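Local coordinates for protein macrolide 2'-phosphotransferase MphH (PDB 5UXD) that probably inactivates macrolide antibiotics by transferring a phosphate from GTP to their 2'-hydroxyl group, and binds azithromycin, at residues 116-122 against 232-237; 148-153 against 189-193; 271-275 against 289-294. One frame throughout, in Å; residues are numbered along the deposited sequence.

Contact 1: 116-122 against 232-237; sequences MASTVYA and HQVSAP
Met116 and His232 dominate this junction, which joins the start of helix 119-133 to the C-terminal end of helix 230-235 in the kinase-like phosphotransferase fold. The Met116 side chain, bent at chi2 and chi3, lies along Ser235, whose OG is hydrogen-bonded back to Phe231 O within its own helix. Met116 O meets the methyl of Ala236, with CB at 3.2 Å, while Ala117 CB rests on Pro237 CG. His232 holds CG anti to the backbone N (chi1 -164°), which carries the imidazole across to helix 119-133. There CE1 lies 3.7 Å from Ala122 CB, and CD2 approaches the edge of the Tyr121 ring, 4.1 Å from CD2 of that residue. The methyl of Ala236 lies over one imidazole face, toward the rim. Ser118 N-caps helix 119-133, its OG accepting from Tyr121 N. With no direct hydrogen bond between the segments, polar linkage depends on a water in the imidazole plane, 2.9 Å from His232 NE2. It donates to Met116 O and to Ser118 O, which also accepts from Ala122 N. Together with Ala122, Tyr121 and Ala236, this water would restrain the rotation of a buried imidazole amid largely apolar packing.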
ATOM      1  N   MET A 116      15.166  -3.286   8.990  1.00 18.16           N
ATOM      2  CA  MET A 116      15.296  -2.099   8.161  1.00 18.08           C
ATOM      3  C   MET A 116      16.716  -1.569   7.998  1.00 19.90           C
ATOM      4  O   MET A 116      16.947  -0.687   7.186  1.00 17.74           O
ATOM      5  CB  MET A 116      14.292  -1.024   8.559  1.00 20.20           C
ATOM      6  CG  MET A 116      12.854  -1.514   8.454  1.00 24.76           C
ATOM      7  SD  MET A 116      12.082  -1.096   6.877  1.00 40.05           S
ATOM      8  CE  MET A 116      12.533  -2.477   5.838  1.00 28.32           C
ATOM      9  N   ALA A 117      17.651  -2.078   8.796  1.00 15.39           N
ATOM     10  CA  ALA A 117      19.054  -1.724   8.614  1.00 23.64           C
ATOM     11  C   ALA A 117      19.772  -2.644   7.620  1.00 16.97           C
ATOM     12  O   ALA A 117      20.985  -2.502   7.431  1.00 16.35           O
ATOM     13  CB  ALA A 117      19.784  -1.729   9.966  1.00 17.91           C
ATOM     14  N   SER A 118      19.042  -3.558   6.967  1.00 17.08           N
ATOM     15  CA  SER A 118      19.636  -4.479   5.999  1.00 16.83           C
ATOM     16  C   SER A 118      20.017  -3.759   4.710  1.00 22.37           C
ATOM     17  O   SER A 118      19.186  -3.085   4.104  1.00 18.67           O
ATOM     18  CB  SER A 118      18.652  -5.605   5.678  1.00 17.87           C
ATOM     19  OG  SER A 118      19.019  -6.295   4.492  1.00 17.16           O
ATOM     20  N   THR A 119      21.270  -3.922   4.272  1.00 17.29           N
ATOM     21  CA  THR A 119      21.633  -3.397   2.952  1.00 22.45           C
ATOM     22  C   THR A 119      20.996  -4.203   1.826  1.00 19.48           C
ATOM     23  O   THR A 119      20.735  -3.658   0.747  1.00 17.69           O
ATOM     24  CB  THR A 119      23.144  -3.401   2.768  1.00 17.95           C
ATOM     25  OG1 THR A 119      23.654  -4.683   3.145  1.00 23.44           O
ATOM     26  CG2 THR A 119      23.797  -2.323   3.623  1.00 15.40           C
ATOM     27  N   VAL A 120      20.755  -5.496   2.046  1.00 20.51           N
ATOM     28  CA  VAL A 120      20.128  -6.317   1.008  1.00 17.96           C
ATOM     29  C   VAL A 120      18.718  -5.819   0.717  1.00 16.05           C
ATOM     30  O   VAL A 120      18.342  -5.622  -0.444  1.00 18.49           O
ATOM     31  CB  VAL A 120      20.140  -7.802   1.411  1.00 26.52           C
ATOM     32  CG1 VAL A 120      19.282  -8.615   0.460  1.00 19.81           C
ATOM     33  CG2 VAL A 120      21.568  -8.334   1.398  1.00 24.61           C
ATOM     34  N   TYR A 121      17.919  -5.591   1.769  1.00 16.35           N
ATOM     35  CA  TYR A 121      16.563  -5.076   1.574  1.00 15.79           C
ATOM     36  C   TYR A 121      16.582  -3.680   0.960  1.00 13.82           C
ATOM     37  O   TYR A 121      15.753  -3.359   0.097  1.00 15.92           O
ATOM     38  CB  TYR A 121      15.801  -5.050   2.902  1.00 17.88           C
ATOM     39  CG  TYR A 121      14.343  -4.666   2.741  1.00 20.91           C
ATOM     40  CD1 TYR A 121      13.389  -5.629   2.439  1.00 16.95           C
ATOM     41  CD2 TYR A 121      13.925  -3.337   2.878  1.00 23.30           C
ATOM     42  CE1 TYR A 121      12.058  -5.296   2.285  1.00 21.44           C
ATOM     43  CE2 TYR A 121      12.594  -2.993   2.718  1.00 22.24           C
ATOM     44  CZ  TYR A 121      11.665  -3.986   2.427  1.00 23.66           C
ATOM     45  OH  TYR A 121      10.336  -3.671   2.271  1.00 27.30           O
ATOM     46  N   ALA A 122      17.492  -2.826   1.427  1.00 14.99           N
ATOM     47  CA  ALA A 122      17.609  -1.476   0.877  1.00 13.40           C
ATOM     48  C   ALA A 122      17.852  -1.520  -0.629  1.00 13.17           C
ATOM     49  O   ALA A 122      17.182  -0.811  -1.394  1.00 15.02           O
ATOM     50  CB  ALA A 122      18.733  -0.709   1.587  1.00 15.72           C
ATOM     51  N   HIS A 232      10.714   3.453   4.150  1.00 17.78           N
ATOM     52  CA  HIS A 232      12.115   3.103   4.364  1.00 13.44           C
ATOM     53  C   HIS A 232      12.886   4.264   4.990  1.00 16.61           C
ATOM     54  O   HIS A 232      13.697   4.061   5.901  1.00 18.72           O
ATOM     55  CB  HIS A 232      12.747   2.680   3.037  1.00 12.52           C
ATOM     56  CG  HIS A 232      14.048   1.947   3.182  1.00 12.49           C
ATOM     57  ND1 HIS A 232      15.257   2.509   2.841  1.00 12.35           N
ATOM     58  CD2 HIS A 232      14.330   0.708   3.649  1.00 17.62           C
ATOM     59  CE1 HIS A 232      16.229   1.646   3.078  1.00 12.87           C
ATOM     60  NE2 HIS A 232      15.696   0.544   3.576  1.00 13.41           N
ATOM     61  N   GLN A 233      12.633   5.492   4.525  1.00 13.98           N
ATOM     62  CA  GLN A 233      13.383   6.630   5.032  1.00 11.69           C
ATOM     63  C   GLN A 233      13.157   6.832   6.523  1.00 14.85           C
ATOM     64  O   GLN A 233      14.101   7.163   7.258  1.00 14.00           O
ATOM     65  CB  GLN A 233      13.024   7.903   4.261  1.00 12.20           C
ATOM     66  CG  GLN A 233      14.032   9.046   4.470  1.00 10.23           C
ATOM     67  CD  GLN A 233      13.732   9.874   5.726  1.00 13.88           C
ATOM     68  OE1 GLN A 233      12.571  10.052   6.091  1.00 13.84           O
ATOM     69  NE2 GLN A 233      14.772  10.387   6.376  1.00 17.84           N
ATOM     70  N   VAL A 234      11.923   6.634   6.996  1.00 15.97           N
ATOM     71  CA  VAL A 234      11.666   6.906   8.406  1.00 15.15           C
ATOM     72  C   VAL A 234      12.132   5.767   9.314  1.00 15.27           C
ATOM     73  O   VAL A 234      12.327   5.991  10.519  1.00 21.28           O
ATOM     74  CB  VAL A 234      10.180   7.241   8.631  1.00 18.27           C
ATOM     75  CG1 VAL A 234       9.799   8.549   7.915  1.00 17.08           C
ATOM     76  CG2 VAL A 234       9.307   6.104   8.169  1.00 25.92           C
ATOM     77  N   SER A 235      12.360   4.555   8.784  1.00 15.54           N
ATOM     78  CA  SER A 235      12.678   3.408   9.630  1.00 14.73           C
ATOM     79  C   SER A 235      14.127   2.946   9.550  1.00 23.66           C
ATOM     80  O   SER A 235      14.611   2.323  10.503  1.00 19.70           O
ATOM     81  CB  SER A 235      11.761   2.214   9.296  1.00 15.76           C
ATOM     82  OG  SER A 235      12.031   1.663   8.013  1.00 21.72           O
ATOM     83  N   ALA A 236      14.812   3.235   8.484  1.00 16.19           N
ATOM     84  CA  ALA A 236      16.164   2.744   8.255  1.00 14.67           C
ATOM     85  C   ALA A 236      17.200   3.784   8.672  1.00 17.99           C
ATOM     86  O   ALA A 236      16.938   4.984   8.602  1.00 15.52           O
ATOM     87  CB  ALA A 236      16.347   2.406   6.772  1.00 13.20           C
ATOM     88  N   PRO A 237      18.388   3.361   9.113  1.00 12.14           N
ATOM     89  CA  PRO A 237      19.478   4.320   9.319  1.00 14.73           C
ATOM     90  C   PRO A 237      19.724   5.115   8.047  1.00 14.84           C
ATOM     91  O   PRO A 237      19.510   4.625   6.933  1.00 19.01           O
ATOM     92  CB  PRO A 237      20.679   3.433   9.661  1.00 18.44           C
ATOM     93  CG  PRO A 237      20.080   2.118  10.101  1.00 13.12           C
ATOM     94  CD  PRO A 237      18.832   1.970   9.299  1.00 13.92           C
TER
HETATM   95  O   HOH W   1      16.796  -1.898   4.723  1.00 17.40           O

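Contact 2: 148-153 against 189-193; sequences RSPAQV and PGHSV
Pro150 lays its ring against the flat peptide between Gly190 and His191, with CG standing over the peptide face 3.5 Å from His191 N and equally near the carbonyl carbon of Gly190. The rest of the pyrrolidine rim is used as well: CB touches Pro189 O, and CD lies 3.0 Å from Ser192 OG. The carbonyl of Arg148 is met in its own plane, where Ser192 OG donates to a lone pair of Arg148 O over 2.8 Å with a C=O...donor angle of 135°. Ser192 keeps OG beside its backbone N (chi1 -57°), and this turns the hydroxyl toward segment 148-153. The imidazole of His191 departs from the contact and packs on Arg254. About one turn into the helix, Val153 CG1 comes to 4.3 Å from Pro189 CG, while Pro189 also touches Asp224 and Trp256.

The partner of this loop is the first turn of helix 150-167, closed by a capping box: Gln152 N donates to Ser149 OG over 2.7 Å, and Ser149 N donates in the amide plane to Gln152 OE1 over 2.9 Å. A water then bridges Pro150 O and Pro189 O, giving hydrogens to both. Arg148 and Val193 make backbone hydrogen bonds to the consecutive residues Val222 and Gly223, respectively.

The chemistry is thus that of a helix start pinned to a loop. The capping box supplies acceptors inside the helix's own segment, whereas the single direct bond from the loop ends on the carbonyl just ahead of the cap. Pro150 N, a tertiary amide, offers Ser192 OG no hydrogen bond, and the hydroxyl donates to Arg148 O.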
ATOM      1  N   ARG A 148      -1.951  12.811 -10.346  1.00 16.60           N
ATOM      2  CA  ARG A 148      -1.614  14.158  -9.898  0.59 16.36           C
ATOM      3  C   ARG A 148      -0.275  14.559 -10.505  1.00 20.15           C
ATOM      4  O   ARG A 148       0.727  13.860 -10.313  1.00 18.90           O
ATOM      5  CB  ARG A 148      -1.548  14.235  -8.365  0.59 21.49           C
ATOM      6  CG  ARG A 148      -2.905  14.156  -7.664  0.59 19.68           C
ATOM      7  CD  ARG A 148      -2.758  14.179  -6.140  0.59 22.63           C
ATOM      8  NE  ARG A 148      -4.051  14.031  -5.475  0.59 19.05           N
ATOM      9  CZ  ARG A 148      -4.208  13.820  -4.169  0.59 29.66           C
ATOM     10  NH1 ARG A 148      -3.153  13.739  -3.371  0.59 22.32           N
ATOM     11  NH2 ARG A 148      -5.426  13.693  -3.660  0.59 29.31           N
ATOM     12  N   SER A 149      -0.256  15.684 -11.224  1.00 17.69           N
ATOM     13  CA  SER A 149       0.887  16.463 -11.691  1.00 15.54           C
ATOM     14  C   SER A 149       1.780  16.768 -10.495  1.00 15.94           C
ATOM     15  O   SER A 149       1.353  16.556  -9.361  1.00 16.82           O
ATOM     16  CB  SER A 149       0.406  17.759 -12.335  1.00 18.12           C
ATOM     17  OG  SER A 149      -0.141  18.618 -11.343  1.00 21.28           O
ATOM     18  N   PRO A 150       3.051  17.175 -10.644  1.00 13.91           N
ATOM     19  CA  PRO A 150       3.748  17.747  -9.474  1.00 16.70           C
ATOM     20  C   PRO A 150       3.006  18.923  -8.847  1.00 17.52           C
ATOM     21  O   PRO A 150       2.938  19.021  -7.615  1.00 16.36           O
ATOM     22  CB  PRO A 150       5.107  18.150 -10.046  1.00 18.54           C
ATOM     23  CG  PRO A 150       5.333  17.178 -11.165  1.00 21.58           C
ATOM     24  CD  PRO A 150       3.973  16.916 -11.764  1.00 19.01           C
ATOM     25  N   ALA A 151       2.413  19.800  -9.662  1.00 13.07           N
ATOM     26  CA  ALA A 151       1.662  20.927  -9.112  1.00 14.52           C
ATOM     27  C   ALA A 151       0.479  20.449  -8.286  1.00 16.58           C
ATOM     28  O   ALA A 151       0.211  20.981  -7.204  1.00 12.71           O
ATOM     29  CB  ALA A 151       1.189  21.843 -10.237  1.00 20.26           C
ATOM     30  N   GLN A 152      -0.235  19.439  -8.784  1.00 13.40           N
ATOM     31  CA  GLN A 152      -1.401  18.927  -8.075  1.00 13.23           C
ATOM     32  C   GLN A 152      -1.003  18.151  -6.823  1.00 17.68           C
ATOM     33  O   GLN A 152      -1.778  18.111  -5.862  1.00 20.05           O
ATOM     34  CB  GLN A 152      -2.234  18.030  -8.996  1.00 19.53           C
ATOM     35  CG  GLN A 152      -2.958  18.742 -10.114  1.00 20.17           C
ATOM     36  CD  GLN A 152      -3.559  17.767 -11.109  1.00 28.86           C
ATOM     37  OE1 GLN A 152      -2.895  16.830 -11.556  1.00 16.16           O
ATOM     38  NE2 GLN A 152      -4.819  17.983 -11.464  1.00 25.09           N
ATOM     39  N   VAL A 153       0.190  17.538  -6.814  1.00 17.14           N
ATOM     40  CA  VAL A 153       0.668  16.885  -5.595  1.00 13.44           C
ATOM     41  C   VAL A 153       0.786  17.897  -4.461  1.00 15.62           C
ATOM     42  O   VAL A 153       0.273  17.684  -3.358  1.00 18.47           O
ATOM     43  CB  VAL A 153       2.011  16.170  -5.842  1.00 13.84           C
ATOM     44  CG1 VAL A 153       2.610  15.715  -4.518  1.00 17.03           C
ATOM     45  CG2 VAL A 153       1.863  14.960  -6.794  1.00 15.33           C
ATOM     46  N   PRO A 189       8.465  17.279  -5.233  1.00 16.99           N
ATOM     47  CA  PRO A 189       8.875  16.633  -6.486  1.00 16.14           C
ATOM     48  C   PRO A 189       8.627  17.506  -7.700  1.00 15.11           C
ATOM     49  O   PRO A 189       7.692  18.309  -7.737  1.00 17.01           O
ATOM     50  CB  PRO A 189       7.997  15.372  -6.540  1.00 14.56           C
ATOM     51  CG  PRO A 189       6.777  15.734  -5.714  1.00 15.43           C
ATOM     52  CD  PRO A 189       7.325  16.586  -4.597  1.00 18.86           C
ATOM     53  N   GLY A 190       9.467  17.300  -8.715  1.00 17.87           N
ATOM     54  CA  GLY A 190       9.335  17.939 -10.012  1.00 13.67           C
ATOM     55  C   GLY A 190       8.853  17.019 -11.108  1.00 19.64           C
ATOM     56  O   GLY A 190       8.813  17.436 -12.274  1.00 16.96           O
ATOM     57  N   HIS A 191       8.502  15.773 -10.787  1.00 15.07           N
ATOM     58  CA  HIS A 191       7.942  14.837 -11.747  1.00 14.36           C
ATOM     59  C   HIS A 191       7.084  13.850 -10.971  1.00 14.99           C
ATOM     60  O   HIS A 191       7.300  13.625  -9.770  1.00 16.59           O
ATOM     61  CB  HIS A 191       9.030  14.104 -12.559  1.00 14.77           C
ATOM     62  CG  HIS A 191       9.844  13.122 -11.764  1.00 16.09           C
ATOM     63  ND1 HIS A 191      10.696  13.500 -10.746  1.00 18.66           N
ATOM     64  CD2 HIS A 191       9.947  11.770 -11.855  1.00 16.00           C
ATOM     65  CE1 HIS A 191      11.286  12.429 -10.242  1.00 19.54           C
ATOM     66  NE2 HIS A 191      10.844  11.366 -10.893  1.00 15.97           N
ATOM     67  N   SER A 192       6.080  13.314 -11.663  1.00 14.17           N
ATOM     68  CA  SER A 192       5.100  12.341 -11.203  1.00 12.52           C
ATOM     69  C   SER A 192       5.375  10.980 -11.821  1.00 16.78           C
ATOM     70  O   SER A 192       5.828  10.877 -12.967  1.00 16.35           O
ATOM     71  CB  SER A 192       3.678  12.784 -11.553  1.00 15.60           C
ATOM     72  OG  SER A 192       3.389  14.054 -11.010  1.00 27.22           O
ATOM     73  N   VAL A 193       5.147   9.909 -11.059  1.00 18.21           N
ATOM     74  CA  VAL A 193       5.374   8.535 -11.493  1.00 15.65           C
ATOM     75  C   VAL A 193       4.215   7.687 -10.994  1.00 16.39           C
ATOM     76  O   VAL A 193       3.453   8.092 -10.118  1.00 15.75           O
ATOM     77  CB  VAL A 193       6.696   7.955 -10.945  1.00 16.17           C
ATOM     78  CG1 VAL A 193       7.919   8.720 -11.497  1.00 13.22           C
ATOM     79  CG2 VAL A 193       6.680   7.988  -9.416  1.00 12.42           C
TER
HETATM   80  O   HOH W   2       5.538  19.373  -6.321  1.00 17.44           O

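Contact 3: 271-275 against 289-294; sequences PLGYG and AAAAAL. With ZIT (azithromycin), chain C.
Pro271 and Tyr274 face Ala293 and Ala290 where two consecutive helices pack as an antiparallel hairpin, their axes 8.3 Å apart at closest approach and inclined at 153°. Small residues allow this closeness: CB of Tyr274 lies 3.7 Å from CB of Ala290, whose methyl also lies against the Tyr274 carbonyl, and CB of Pro271 packs 3.9 Å from CB of Ala293. Leu294 reaches over the Pro271 backbone, placing CD2 3.6 Å from Pro271 CB, and it crosses Leu272 at about a right angle.

The Tyr274 ring is sandwiched. Over one face lies the Ala289-Ala290 peptide, and over the opposite face, toward the rim, lies the C6A methyl of azithromycin, 3.6 Å from Tyr274 CD1. A second sugar methyl, C6B, is 3.5 Å from Tyr274 CD2. The first torsion, chi1 -135°, is well away from a staggered value, a mildly strained setting in which the ring stands between helix and drug. Beyond it, the hydroxyl ends 3.3 Å from Ala289 CB. Azithromycin O4B also comes close to the helix backbone, 3.0 Å from Gly273 C.

The hairpin thus offers one wall to the macrolide. On its other flank, Leu272 and Leu294 pack on Val164 of helix 150-167 and on Trp178 of helix 172-183, which Pro271 touches too, while Ala290 and Leu294 rest on Phe168 in the loop between those helices.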
ATOM      1  N   PRO A 271      -1.467  12.600  10.562  1.00 13.30           N
ATOM      2  CA  PRO A 271      -2.757  13.014  11.150  1.00 17.17           C
ATOM      3  C   PRO A 271      -3.690  13.682  10.157  1.00 20.07           C
ATOM      4  O   PRO A 271      -4.914  13.586  10.318  1.00 16.81           O
ATOM      5  CB  PRO A 271      -2.343  13.967  12.276  1.00 16.62           C
ATOM      6  CG  PRO A 271      -0.952  13.459  12.677  1.00 19.59           C
ATOM      7  CD  PRO A 271      -0.326  13.081  11.372  1.00 19.86           C
ATOM      8  N   LEU A 272      -3.154  14.356   9.130  1.00 18.83           N
ATOM      9  CA  LEU A 272      -4.063  14.902   8.128  1.00 18.34           C
ATOM     10  C   LEU A 272      -4.718  13.796   7.308  1.00 19.66           C
ATOM     11  O   LEU A 272      -5.902  13.889   6.958  1.00 18.38           O
ATOM     12  CB  LEU A 272      -3.332  15.862   7.192  1.00 16.04           C
ATOM     13  CG  LEU A 272      -2.840  17.192   7.764  1.00 19.40           C
ATOM     14  CD1 LEU A 272      -1.982  17.954   6.735  1.00 16.48           C
ATOM     15  CD2 LEU A 272      -4.019  18.038   8.241  1.00 22.31           C
ATOM     16  N   GLY A 273      -4.016  12.702   7.021  1.00 22.49           N
ATOM     17  CA  GLY A 273      -4.673  11.567   6.388  1.00 21.43           C
ATOM     18  C   GLY A 273      -5.793  10.995   7.237  1.00 23.57           C
ATOM     19  O   GLY A 273      -6.842  10.596   6.715  1.00 19.70           O
ATOM     20  N   TYR A 274      -5.581  10.922   8.557  1.00 23.10           N
ATOM     21  CA  TYR A 274      -6.643  10.481   9.460  1.00 18.69           C
ATOM     22  C   TYR A 274      -7.837  11.424   9.397  1.00 20.05           C
ATOM     23  O   TYR A 274      -8.992  10.977   9.389  1.00 24.65           O
ATOM     24  CB  TYR A 274      -6.110  10.395  10.895  1.00 17.96           C
ATOM     25  CG  TYR A 274      -6.506   9.152  11.665  1.00 14.78           C
ATOM     26  CD1 TYR A 274      -7.784   8.619  11.566  1.00 23.57           C
ATOM     27  CD2 TYR A 274      -5.594   8.520  12.509  1.00 21.66           C
ATOM     28  CE1 TYR A 274      -8.139   7.474  12.277  1.00 24.97           C
ATOM     29  CE2 TYR A 274      -5.939   7.372  13.221  1.00 28.34           C
ATOM     30  CZ  TYR A 274      -7.215   6.856  13.101  1.00 32.51           C
ATOM     31  OH  TYR A 274      -7.574   5.718  13.807  1.00 24.04           O
ATOM     32  N   GLY A 275      -7.578  12.737   9.376  1.00 21.06           N
ATOM     33  CA  GLY A 275      -8.672  13.691   9.287  1.00 20.66           C
ATOM     34  C   GLY A 275      -9.467  13.517   8.009  1.00 20.55           C
ATOM     35  O   GLY A 275     -10.702  13.512   8.025  1.00 22.89           O
ATOM     36  N   ALA A 289     -10.561   9.550  16.641  1.00 20.85           N
ATOM     37  CA  ALA A 289      -9.167   9.138  16.534  1.00 22.41           C
ATOM     38  C   ALA A 289      -8.343  10.167  15.765  1.00 20.44           C
ATOM     39  O   ALA A 289      -7.209  10.479  16.154  1.00 21.58           O
ATOM     40  CB  ALA A 289      -9.071   7.766  15.868  1.00 26.97           C
ATOM     41  N   ALA A 290      -8.895  10.711  14.677  1.00 29.28           N
ATOM     42  CA  ALA A 290      -8.191  11.755  13.937  1.00 22.44           C
ATOM     43  C   ALA A 290      -7.997  13.002  14.791  1.00 23.40           C
ATOM     44  O   ALA A 290      -6.928  13.625  14.762  1.00 22.42           O
ATOM     45  CB  ALA A 290      -8.948  12.100  12.653  1.00 21.09           C
ATOM     46  N   ALA A 291      -9.013  13.368  15.573  1.00 20.84           N
ATOM     47  CA  ALA A 291      -8.907  14.556  16.420  1.00 22.04           C
ATOM     48  C   ALA A 291      -7.803  14.407  17.463  1.00 22.79           C
ATOM     49  O   ALA A 291      -7.091  15.372  17.765  1.00 20.14           O
ATOM     50  CB  ALA A 291     -10.248  14.840  17.094  1.00 21.91           C
ATOM     51  N   ALA A 292      -7.641  13.206  18.031  1.00 20.18           N
ATOM     52  CA  ALA A 292      -6.578  13.011  19.011  1.00 22.40           C
ATOM     53  C   ALA A 292      -5.194  13.119  18.382  1.00 24.87           C
ATOM     54  O   ALA A 292      -4.255  13.585  19.038  1.00 25.11           O
ATOM     55  CB  ALA A 292      -6.733  11.659  19.702  1.00 27.82           C
ATOM     56  N   ALA A 293      -5.044  12.693  17.125  1.00 23.08           N
ATOM     57  CA  ALA A 293      -3.760  12.803  16.431  1.00 26.52           C
ATOM     58  C   ALA A 293      -3.456  14.234  16.003  1.00 23.39           C
ATOM     59  O   ALA A 293      -2.287  14.635  15.992  1.00 21.21           O
ATOM     60  CB  ALA A 293      -3.736  11.889  15.205  1.00 21.55           C
ATOM     61  N   LEU A 294      -4.488  15.014  15.668  1.00 20.64           N
ATOM     62  CA  LEU A 294      -4.308  16.390  15.218  1.00 19.11           C
ATOM     63  C   LEU A 294      -4.116  17.374  16.363  1.00 24.09           C
ATOM     64  O   LEU A 294      -3.582  18.465  16.143  1.00 19.30           O
ATOM     65  CB  LEU A 294      -5.512  16.810  14.365  1.00 21.62           C
ATOM     66  CG  LEU A 294      -5.611  16.100  13.009  1.00 21.34           C
ATOM     67  CD1 LEU A 294      -7.044  16.087  12.489  1.00 17.00           C
ATOM     68  CD2 LEU A 294      -4.638  16.721  11.977  1.00 17.72           C
TER
HETATM   69  C1  ZIT C 501       1.459   3.049   9.006  1.00 28.02           C
HETATM   70  C2  ZIT C 501       0.382   3.144   7.873  1.00 34.28           C
HETATM   71  C3  ZIT C 501      -0.806   3.831   8.501  1.00 26.61           C
HETATM   72  C4  ZIT C 501      -1.750   2.681   8.939  1.00 34.43           C
HETATM   73  C5  ZIT C 501      -3.050   3.206   9.576  1.00 33.65           C
HETATM   74  C6  ZIT C 501      -3.007   2.915  11.052  1.00 37.85           C
HETATM   75  C7  ZIT C 501      -3.427   1.456  11.342  1.00 32.18           C
HETATM   76  C8  ZIT C 501      -3.376   1.196  12.883  1.00 37.06           C
HETATM   77  C9  ZIT C 501      -2.159   0.304  13.256  1.00 34.94           C
HETATM   78  N10 ZIT C 501      -0.865   1.164  13.358  1.00 38.42           N
HETATM   79  C11 ZIT C 501       0.351   0.445  13.020  1.00 44.11           C
HETATM   80  C12 ZIT C 501       1.299   1.386  12.260  1.00 38.32           C
HETATM   81  C13 ZIT C 501       2.463   0.719  11.521  1.00 42.78           C
HETATM   82  C14 ZIT C 501       2.959   1.668  10.429  1.00 32.34           C
HETATM   83  C15 ZIT C 501       4.299   1.184   9.909  1.00 37.69           C
HETATM   84  C16 ZIT C 501       4.713   2.001   8.644  1.00 34.49           C
HETATM   85  C17 ZIT C 501       0.966   3.786   6.652  1.00 37.88           C
HETATM   86  C18 ZIT C 501      -2.011   1.790   7.752  1.00 34.45           C
HETATM   87  C19 ZIT C 501      -3.939   3.895  11.777  1.00 33.46           C
HETATM   88  C20 ZIT C 501      -4.614   0.568  13.312  1.00 45.89           C
HETATM   89  C21 ZIT C 501      -0.806   1.812  14.676  1.00 30.11           C
HETATM   90  C22 ZIT C 501       1.018  -0.120  14.258  1.00 48.31           C
HETATM   91  C23 ZIT C 501       2.049  -0.607  10.864  1.00 40.34           C
HETATM   92  O1  ZIT C 501       1.788   4.049   9.618  1.00 40.89           O
HETATM   93  O6  ZIT C 501      -1.692   3.100  11.554  1.00 37.50           O
HETATM   94  O12 ZIT C 501       1.839   2.354  13.128  1.00 40.35           O
HETATM   95  O13 ZIT C 501       3.534   0.475  12.456  1.00 45.91           O
HETATM   96  O14 ZIT C 501       2.038   1.690   9.323  1.00 33.56           O
HETATM   97  C1A ZIT C 501      -4.987   3.378   8.173  1.00 39.15           C
HETATM   98  C2A ZIT C 501      -6.014   2.563   7.415  1.00 42.63           C
HETATM   99  C3A ZIT C 501      -6.716   3.437   6.439  1.00 37.51           C
HETATM  100  C4A ZIT C 501      -7.313   4.603   7.118  1.00 40.62           C
HETATM  101  C5A ZIT C 501      -6.363   5.320   8.086  1.00 27.64           C
HETATM  102  C6A ZIT C 501      -7.074   6.281   8.946  1.00 29.39           C
HETATM  103  C7A ZIT C 501      -8.798   2.208   6.612  1.00 51.69           C
HETATM  104  C8A ZIT C 501      -8.347   3.399   4.608  1.00 37.87           C
HETATM  105  O1A ZIT C 501      -4.186   2.570   8.995  1.00 33.55           O
HETATM  106  O2A ZIT C 501      -5.404   1.463   6.734  1.00 45.90           O
HETATM  107  N3A ZIT C 501      -7.755   2.635   5.717  1.00 48.10           N
HETATM  108  O5A ZIT C 501      -5.653   4.402   8.987  1.00 38.05           O
HETATM  109  C1B ZIT C 501      -0.992   6.136   7.829  1.00 33.47           C
HETATM  110  C2B ZIT C 501      -1.059   6.885   6.523  1.00 24.73           C
HETATM  111  C3B ZIT C 501      -2.434   7.324   6.167  1.00 27.42           C
HETATM  112  C4B ZIT C 501      -3.055   8.065   7.291  1.00 27.28           C
HETATM  113  C5B ZIT C 501      -3.064   7.221   8.536  1.00 30.61           C
HETATM  114  C6B ZIT C 501      -3.740   8.014   9.615  1.00 22.96           C
HETATM  115  C7B ZIT C 501      -2.351   8.239   4.883  1.00 29.57           C
HETATM  116  C8B ZIT C 501      -3.264   5.661   4.611  1.00 38.84           C
HETATM  117  O1B ZIT C 501      -1.459   4.806   7.645  1.00 39.24           O
HETATM  118  O3B ZIT C 501      -3.266   6.171   5.923  1.00 32.16           O
HETATM  119  O4B ZIT C 501      -4.446   8.311   6.984  1.00 30.87           O
HETATM  120  O5B ZIT C 501      -1.715   6.799   8.958  1.00 27.59           O

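All three contacts are partly buried and lie well away from the middle of the chain, with centres 25 to 27 Å apart and no atoms touching. Contacts 1 and 2 each include two exposed residues; with azithromycin bound, contact 3 has none. Contact 2 is nested in the loop closed by contact 1, and contact 3 follows both. Helix 150-167 connects contacts 2 and 3: its capped start meets the loop in contact 2, and its later residues Leu161 and Val164 support the hairpin of contact 3. Contact 1 relies on a bridging water beside a buried histidine, contact 2 on a direct hydroxyl-to-carbonyl bond and proline packing, and contact 3 on alanine-rich apolar packing that presents a tyrosine to azithromycin.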